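The same site in two structures of L-ribulose 3-epimerase from Methylomonas sp., which catalyses the manganese-dependent epimerisation of ketoses at C3, most actively L-ribulose, and also interconverts D-allulose and D-fructose: PDB 7CJ5 (chain A, 1.80 Å), residues C109-C114 and D150-N155, and PDB 7CJ7 (chain B, 1.70 Å), residues C109-C114 and D150-N155. Both blocks share one frame: the second was fitted to the first on N, CA, C and O of the twelve residues, RMSD 0.10 Å. Numbering follows each deposited sequence.

Structure 1 (7CJ5); sequences CGVIYC and DLEVVN. With MN (manganese (II) ion), chain C; FUD (D-fructose), chain D.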
loop_
_atom_site.group_PDB
_atom_site.type_symbol
_atom_site.label_atom_id
_atom_site.label_comp_id
_atom_site.label_asym_id
_atom_site.label_seq_id
_atom_site.Cartn_x
_atom_site.Cartn_y
_atom_site.Cartn_z
ATOM N N CYS A 109 -10.791 -9.824 -15.618
ATOM C CA CYS A 109 -10.650 -8.761 -14.596
ATOM C C CYS A 109 -9.180 -8.574 -14.232
ATOM O O CYS A 109 -8.300 -9.199 -14.870
ATOM C CB CYS A 109 -11.479 -9.088 -13.359
ATOM S SG CYS A 109 -10.915 -10.573 -12.494
ATOM N N GLY A 110 -8.933 -7.743 -13.224
ATOM C CA GLY A 110 -7.580 -7.450 -12.730
ATOM C C GLY A 110 -7.020 -6.179 -13.340
ATOM O O GLY A 110 -7.809 -5.312 -13.799
ATOM N N VAL A 111 -5.697 -6.055 -13.324
ATOM C CA VAL A 111 -4.988 -4.818 -13.754
ATOM C C VAL A 111 -4.713 -4.961 -15.254
ATOM O O VAL A 111 -3.560 -5.185 -15.655
ATOM C CB VAL A 111 -3.746 -4.561 -12.882
ATOM C CG1 VAL A 111 -3.086 -3.224 -13.198
ATOM C CG2 VAL A 111 -4.114 -4.615 -11.405
ATOM N N ILE A 112 -5.787 -4.866 -16.041
ATOM C CA ILE A 112 -5.777 -5.095 -17.516
ATOM C C ILE A 112 -5.543 -3.754 -18.236
ATOM O O ILE A 112 -5.411 -3.779 -19.472
ATOM C CB ILE A 112 -7.078 -5.795 -17.961
ATOM C CG1 ILE A 112 -8.332 -5.025 -17.541
ATOM C CG2 ILE A 112 -7.111 -7.224 -17.451
ATOM C CD1 ILE A 112 -9.638 -5.621 -18.070
ATOM N N TYR A 113 -5.475 -2.639 -17.493
ATOM C CA TYR A 113 -5.508 -1.254 -18.040
ATOM C C TYR A 113 -4.143 -0.557 -17.878
ATOM O O TYR A 113 -4.006 0.583 -18.307
ATOM C CB TYR A 113 -6.614 -0.443 -17.359
ATOM C CG TYR A 113 -6.478 -0.412 -15.857
ATOM C CD1 TYR A 113 -5.692 0.541 -15.236
ATOM C CD2 TYR A 113 -7.089 -1.368 -15.061
ATOM C CE1 TYR A 113 -5.520 0.554 -13.863
ATOM C CE2 TYR A 113 -6.929 -1.371 -13.685
ATOM C CZ TYR A 113 -6.144 -0.401 -13.081
ATOM O OH TYR A 113 -5.968 -0.384 -11.727
ATOM N N CYS A 114 -3.152 -1.220 -17.280
ATOM C CA CYS A 114 -1.794 -0.656 -17.072
ATOM C C CYS A 114 -0.843 -1.768 -16.631
ATOM O O CYS A 114 -1.311 -2.900 -16.392
ATOM C CB CYS A 114 -1.816 0.438 -16.007
ATOM S SG CYS A 114 -2.064 -0.211 -14.332
ATOM N N ASP A 150 -13.705 -6.285 -16.203
ATOM C CA ASP A 150 -13.852 -5.644 -14.875
ATOM C C ASP A 150 -12.483 -5.066 -14.513
ATOM O O ASP A 150 -11.532 -5.857 -14.357
ATOM C CB ASP A 150 -14.389 -6.642 -13.848
ATOM C CG ASP A 150 -15.447 -7.560 -14.436
ATOM O OD1 ASP A 150 -16.616 -7.141 -14.501
ATOM O OD2 ASP A 150 -15.084 -8.680 -14.853
ATOM N N LEU A 151 -12.395 -3.739 -14.428
ATOM C CA LEU A 151 -11.122 -3.003 -14.227
ATOM C C LEU A 151 -10.843 -2.914 -12.728
ATOM O O LEU A 151 -11.630 -2.254 -12.002
ATOM C CB LEU A 151 -11.241 -1.611 -14.837
ATOM C CG LEU A 151 -11.722 -1.561 -16.283
ATOM C CD1 LEU A 151 -11.783 -0.129 -16.762
ATOM C CD2 LEU A 151 -10.829 -2.369 -17.197
ATOM N N GLU A 152 -9.783 -3.583 -12.285
ATOM C CA GLU A 152 -9.468 -3.721 -10.846
ATOM C C GLU A 152 -8.754 -2.467 -10.351
ATOM O O GLU A 152 -7.591 -2.255 -10.715
ATOM C CB GLU A 152 -8.598 -4.937 -10.566
ATOM C CG GLU A 152 -8.534 -5.243 -9.085
ATOM C CD GLU A 152 -7.635 -6.402 -8.700
ATOM O OE1 GLU A 152 -7.041 -7.015 -9.603
ATOM O OE2 GLU A 152 -7.550 -6.694 -7.488
ATOM N N VAL A 153 -9.434 -1.695 -9.506
ATOM C CA VAL A 153 -8.823 -0.541 -8.797
ATOM C C VAL A 153 -7.790 -1.116 -7.822
ATOM O O VAL A 153 -8.156 -2.004 -7.028
ATOM C CB VAL A 153 -9.909 0.306 -8.110
ATOM C CG1 VAL A 153 -9.310 1.377 -7.222
ATOM C CG2 VAL A 153 -10.832 0.923 -9.156
ATOM N N VAL A 154 -6.537 -0.665 -7.902
ATOM C CA VAL A 154 -5.474 -1.143 -6.973
ATOM C C VAL A 154 -4.787 0.071 -6.345
ATOM O O VAL A 154 -5.015 1.216 -6.799
ATOM C CB VAL A 154 -4.495 -2.135 -7.637
ATOM C CG1 VAL A 154 -5.232 -3.386 -8.103
ATOM C CG2 VAL A 154 -3.693 -1.533 -8.783
ATOM N N ASN A 155 -4.027 -0.179 -5.282
ATOM C CA ASN A 155 -3.447 0.884 -4.432
ATOM C C ASN A 155 -2.339 1.594 -5.222
ATOM O O ASN A 155 -1.914 1.073 -6.278
ATOM C CB ASN A 155 -2.994 0.313 -3.086
ATOM C CG ASN A 155 -1.742 -0.535 -3.169
ATOM O OD1 ASN A 155 -0.675 -0.027 -3.506
ATOM N ND2 ASN A 155 -1.851 -1.813 -2.833
HETATM MN MN MN C . -6.952 -8.277 -6.392
HETATM C C1 FUD D . -2.609 -7.550 -6.995
HETATM C C2 FUD D . -4.029 -8.048 -6.983
HETATM C C3 FUD D . -4.382 -9.203 -7.886
HETATM C C4 FUD D . -3.770 -8.828 -9.222
HETATM C C5 FUD D . -3.698 -9.898 -10.309
HETATM C C6 FUD D . -4.176 -11.284 -9.923
HETATM O O1 FUD D . -2.328 -6.792 -5.816
HETATM O O2 FUD D . -4.858 -7.528 -6.249
HETATM O O3 FUD D . -5.801 -9.355 -7.989
HETATM O O4 FUD D . -4.521 -7.710 -9.655
HETATM O O5 FUD D . -4.374 -9.433 -11.476
HETATM O O6 FUD D . -3.983 -12.148 -11.075
#
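In the TIM barrel, parallel strands 107-112 and 148-152 of a beta-alpha-beta unit meet beside the sugar site. With CD1 anti to CA (chi2 -180°), the other methyl of Leu151, CD2, lies 3.6 Å from Ile112 CD1; the two side chains cross at about a right angle, both touching Met135 of helix 125-143. Leu151 CB lies 4.2 Å from Tyr113 CD2. Val111 CG2 meets Val154 CG1 at 3.7 Å. The Tyr113 hydroxyl donates to Glu152 O (OH to O 2.7 Å), an acceptor at the ring edge, while Glu152 N bonds Gly110 O at 3.0 Å. Glu152 is probably a proton donor/acceptor of the epimerisation. Its carboxylate has two roles: OE2 binds manganese at 2.0 Å, alongside Asp185, His211 and Glu246, and OE1 accepts a hydrogen bond from D-fructose O4 at 2.6 Å.

Structure 2 (7CJ7); sequences CGVIYC and DLEVVN. With MN (manganese (II) ion), chain E; SOL (L-sorbose), chain F.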
loop_
_atom_site.group_PDB
_atom_site.type_symbol
_atom_site.label_atom_id
_atom_site.label_comp_id
_atom_site.label_asym_id
_atom_site.label_seq_id
_atom_site.Cartn_x
_atom_site.Cartn_y
_atom_site.Cartn_z
ATOM N N CYS B 109 -10.712 -9.910 -15.600
ATOM C CA CYS B 109 -10.628 -8.871 -14.549
ATOM C C CYS B 109 -9.172 -8.650 -14.133
ATOM O O CYS B 109 -8.261 -9.229 -14.746
ATOM C CB CYS B 109 -11.527 -9.238 -13.374
ATOM S SG CYS B 109 -10.938 -10.655 -12.414
ATOM N N GLY B 110 -8.960 -7.758 -13.173
ATOM C CA GLY B 110 -7.615 -7.427 -12.688
ATOM C C GLY B 110 -7.076 -6.145 -13.303
ATOM O O GLY B 110 -7.858 -5.291 -13.771
ATOM N N VAL B 111 -5.758 -5.998 -13.260
ATOM C CA VAL B 111 -5.068 -4.762 -13.699
ATOM C C VAL B 111 -4.786 -4.904 -15.194
ATOM O O VAL B 111 -3.628 -5.145 -15.586
ATOM C CB VAL B 111 -3.822 -4.503 -12.838
ATOM C CG1 VAL B 111 -3.121 -3.216 -13.253
ATOM C CG2 VAL B 111 -4.205 -4.448 -11.366
ATOM N N ILE B 112 -5.842 -4.767 -15.994
ATOM C CA ILE B 112 -5.805 -5.021 -17.462
ATOM C C ILE B 112 -5.567 -3.708 -18.207
ATOM O O ILE B 112 -5.444 -3.760 -19.429
ATOM C CB ILE B 112 -7.098 -5.718 -17.922
ATOM C CG1 ILE B 112 -8.351 -4.959 -17.479
ATOM C CG2 ILE B 112 -7.130 -7.163 -17.451
ATOM C CD1 ILE B 112 -9.636 -5.531 -18.033
ATOM N N TYR B 113 -5.512 -2.578 -17.496
ATOM C CA TYR B 113 -5.523 -1.220 -18.092
ATOM C C TYR B 113 -4.151 -0.546 -17.935
ATOM O O TYR B 113 -3.990 0.592 -18.396
ATOM C CB TYR B 113 -6.622 -0.381 -17.434
ATOM C CG TYR B 113 -6.509 -0.351 -15.938
ATOM C CD1 TYR B 113 -5.700 0.581 -15.312
ATOM C CD2 TYR B 113 -7.167 -1.281 -15.147
ATOM C CE1 TYR B 113 -5.558 0.607 -13.934
ATOM C CE2 TYR B 113 -7.049 -1.258 -13.768
ATOM C CZ TYR B 113 -6.230 -0.320 -13.160
ATOM O OH TYR B 113 -6.091 -0.290 -11.803
ATOM N N CYS B 114 -3.182 -1.229 -17.336
ATOM C CA CYS B 114 -1.810 -0.692 -17.141
ATOM C C CYS B 114 -0.855 -1.803 -16.692
ATOM O O CYS B 114 -1.317 -2.941 -16.459
ATOM C CB CYS B 114 -1.807 0.421 -16.107
ATOM S SG CYS B 114 -2.102 -0.175 -14.428
ATOM N N ASP B 150 -13.584 -6.310 -16.298
ATOM C CA ASP B 150 -13.736 -5.665 -14.976
ATOM C C ASP B 150 -12.371 -5.083 -14.608
ATOM O O ASP B 150 -11.402 -5.858 -14.461
ATOM C CB ASP B 150 -14.274 -6.665 -13.955
ATOM C CG ASP B 150 -15.386 -7.543 -14.502
ATOM O OD1 ASP B 150 -16.559 -7.096 -14.480
ATOM O OD2 ASP B 150 -15.065 -8.666 -14.969
ATOM N N LEU B 151 -12.301 -3.764 -14.491
ATOM C CA LEU B 151 -11.041 -3.021 -14.269
ATOM C C LEU B 151 -10.816 -2.906 -12.762
ATOM O O LEU B 151 -11.614 -2.232 -12.071
ATOM C CB LEU B 151 -11.165 -1.655 -14.943
ATOM C CG LEU B 151 -11.093 -1.655 -16.473
ATOM C CD1 LEU B 151 -12.257 -2.383 -17.123
ATOM C CD2 LEU B 151 -11.032 -0.235 -16.982
ATOM N N GLU B 152 -9.792 -3.594 -12.262
ATOM C CA GLU B 152 -9.522 -3.674 -10.813
ATOM C C GLU B 152 -8.806 -2.400 -10.357
ATOM O O GLU B 152 -7.673 -2.145 -10.794
ATOM C CB GLU B 152 -8.688 -4.902 -10.474
ATOM C CG GLU B 152 -8.662 -5.167 -8.991
ATOM C CD GLU B 152 -7.857 -6.397 -8.621
ATOM O OE1 GLU B 152 -7.190 -6.983 -9.527
ATOM O OE2 GLU B 152 -7.908 -6.770 -7.449
ATOM N N VAL B 153 -9.446 -1.663 -9.463
ATOM C CA VAL B 153 -8.839 -0.514 -8.737
ATOM C C VAL B 153 -7.812 -1.081 -7.762
ATOM O O VAL B 153 -8.171 -1.932 -6.938
ATOM C CB VAL B 153 -9.931 0.290 -8.017
ATOM C CG1 VAL B 153 -9.328 1.418 -7.200
ATOM C CG2 VAL B 153 -10.961 0.798 -9.016
ATOM N N VAL B 154 -6.564 -0.654 -7.856
ATOM C CA VAL B 154 -5.527 -1.178 -6.933
ATOM C C VAL B 154 -4.804 0.008 -6.309
ATOM O O VAL B 154 -5.001 1.157 -6.751
ATOM C CB VAL B 154 -4.558 -2.145 -7.632
ATOM C CG1 VAL B 154 -5.266 -3.408 -8.096
ATOM C CG2 VAL B 154 -3.834 -1.460 -8.782
ATOM N N ASN B 155 -3.997 -0.272 -5.300
ATOM C CA ASN B 155 -3.383 0.791 -4.474
ATOM C C ASN B 155 -2.282 1.492 -5.281
ATOM O O ASN B 155 -1.868 1.003 -6.364
ATOM C CB ASN B 155 -2.916 0.226 -3.128
ATOM C CG ASN B 155 -1.712 -0.673 -3.249
ATOM O OD1 ASN B 155 -0.656 -0.209 -3.658
ATOM N ND2 ASN B 155 -1.858 -1.949 -2.897
HETATM MN MN MN E . -7.242 -8.408 -6.363
HETATM C C1 SOL F . -3.110 -7.425 -7.274
HETATM O O1 SOL F . -2.729 -6.784 -6.080
HETATM C C2 SOL F . -4.486 -8.001 -7.182
HETATM O O2 SOL F . -5.279 -7.583 -6.356
HETATM C C3 SOL F . -4.852 -9.153 -8.107
HETATM O O3 SOL F . -6.251 -9.285 -8.219
HETATM C C4 SOL F . -4.221 -8.984 -9.485
HETATM O O4 SOL F . -4.711 -7.783 -10.086
HETATM C C5 SOL F . -4.503 -10.149 -10.436
HETATM O O5 SOL F . -4.032 -9.817 -11.741
HETATM C C6 SOL F . -3.863 -11.451 -10.004
HETATM O O6 SOL F . -4.205 -12.504 -10.911
#
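The manganese and sugar site, here holding L-sorbose, is lined by Gly110, Val111 and Glu152. With CD2 anti to CA (CD1 at chi2 65°), CD1 of Leu151 lies 4.2 Å from Ile112 CD1; the two side chains cross at about a right angle, both touched by Met135 of helix 125-143. Leu151 CB is 4.0 Å from Tyr113 CD2. Val111 CG2 packs on Val154 CG1 at 3.6 Å. From the Tyr113 hydroxyl a hydrogen bond goes to Glu152 O (OH to O 2.6 Å), which sits at the ring edge, and Glu152 N bonds Gly110 O at 3.0 Å. In the carboxylate, OE2 binds manganese at 2.1 Å, with Asp185, His211 and Glu246, and OE1 accepts a hydrogen bond from L-sorbose O4 at 2.7 Å. This glutamate probably serves as a proton donor/acceptor in epimerisation.

Comparison
The protein is the same in both entries, and the side chain that differs in this contact is Leu151. In Leu151(A) chi2 is -180°, in Leu151(B) 65°, so the two models differ in how the end of the leucine is turned. The touch on Ile112(A) and on Ile112(B) is kept. The base of the side chain likewise keeps its touch on the tyrosine, with CB of Leu151(A) 4.2 Å from CD2 of Tyr113(A) and CB of Leu151(B) 4.0 Å from CD2 of Tyr113(B).

Cys109(A), Val111(A), Ile112(A), Tyr113(A), Asp150(A), Glu152(A) and Val154(A) keep their places, as do their counterparts, and the CA atoms coincide within the error. The hydrogen bonds from Tyr113(A) OH to Glu152(A) O and from Glu152(A) N to Gly110(A) O recur in chain B, between Tyr113(B) and Glu152(B) and between Glu152(B) and Gly110(B). Manganese is bound at the same place.

The other difference is the sugar: D-fructose touches Gly110(A), Val111(A) and Glu152(A), whereas L-sorbose, bound at this place in structure 2, touches Gly110(B), Val111(B) and Glu152(B), and each places its O2 and O3 in the manganese shell.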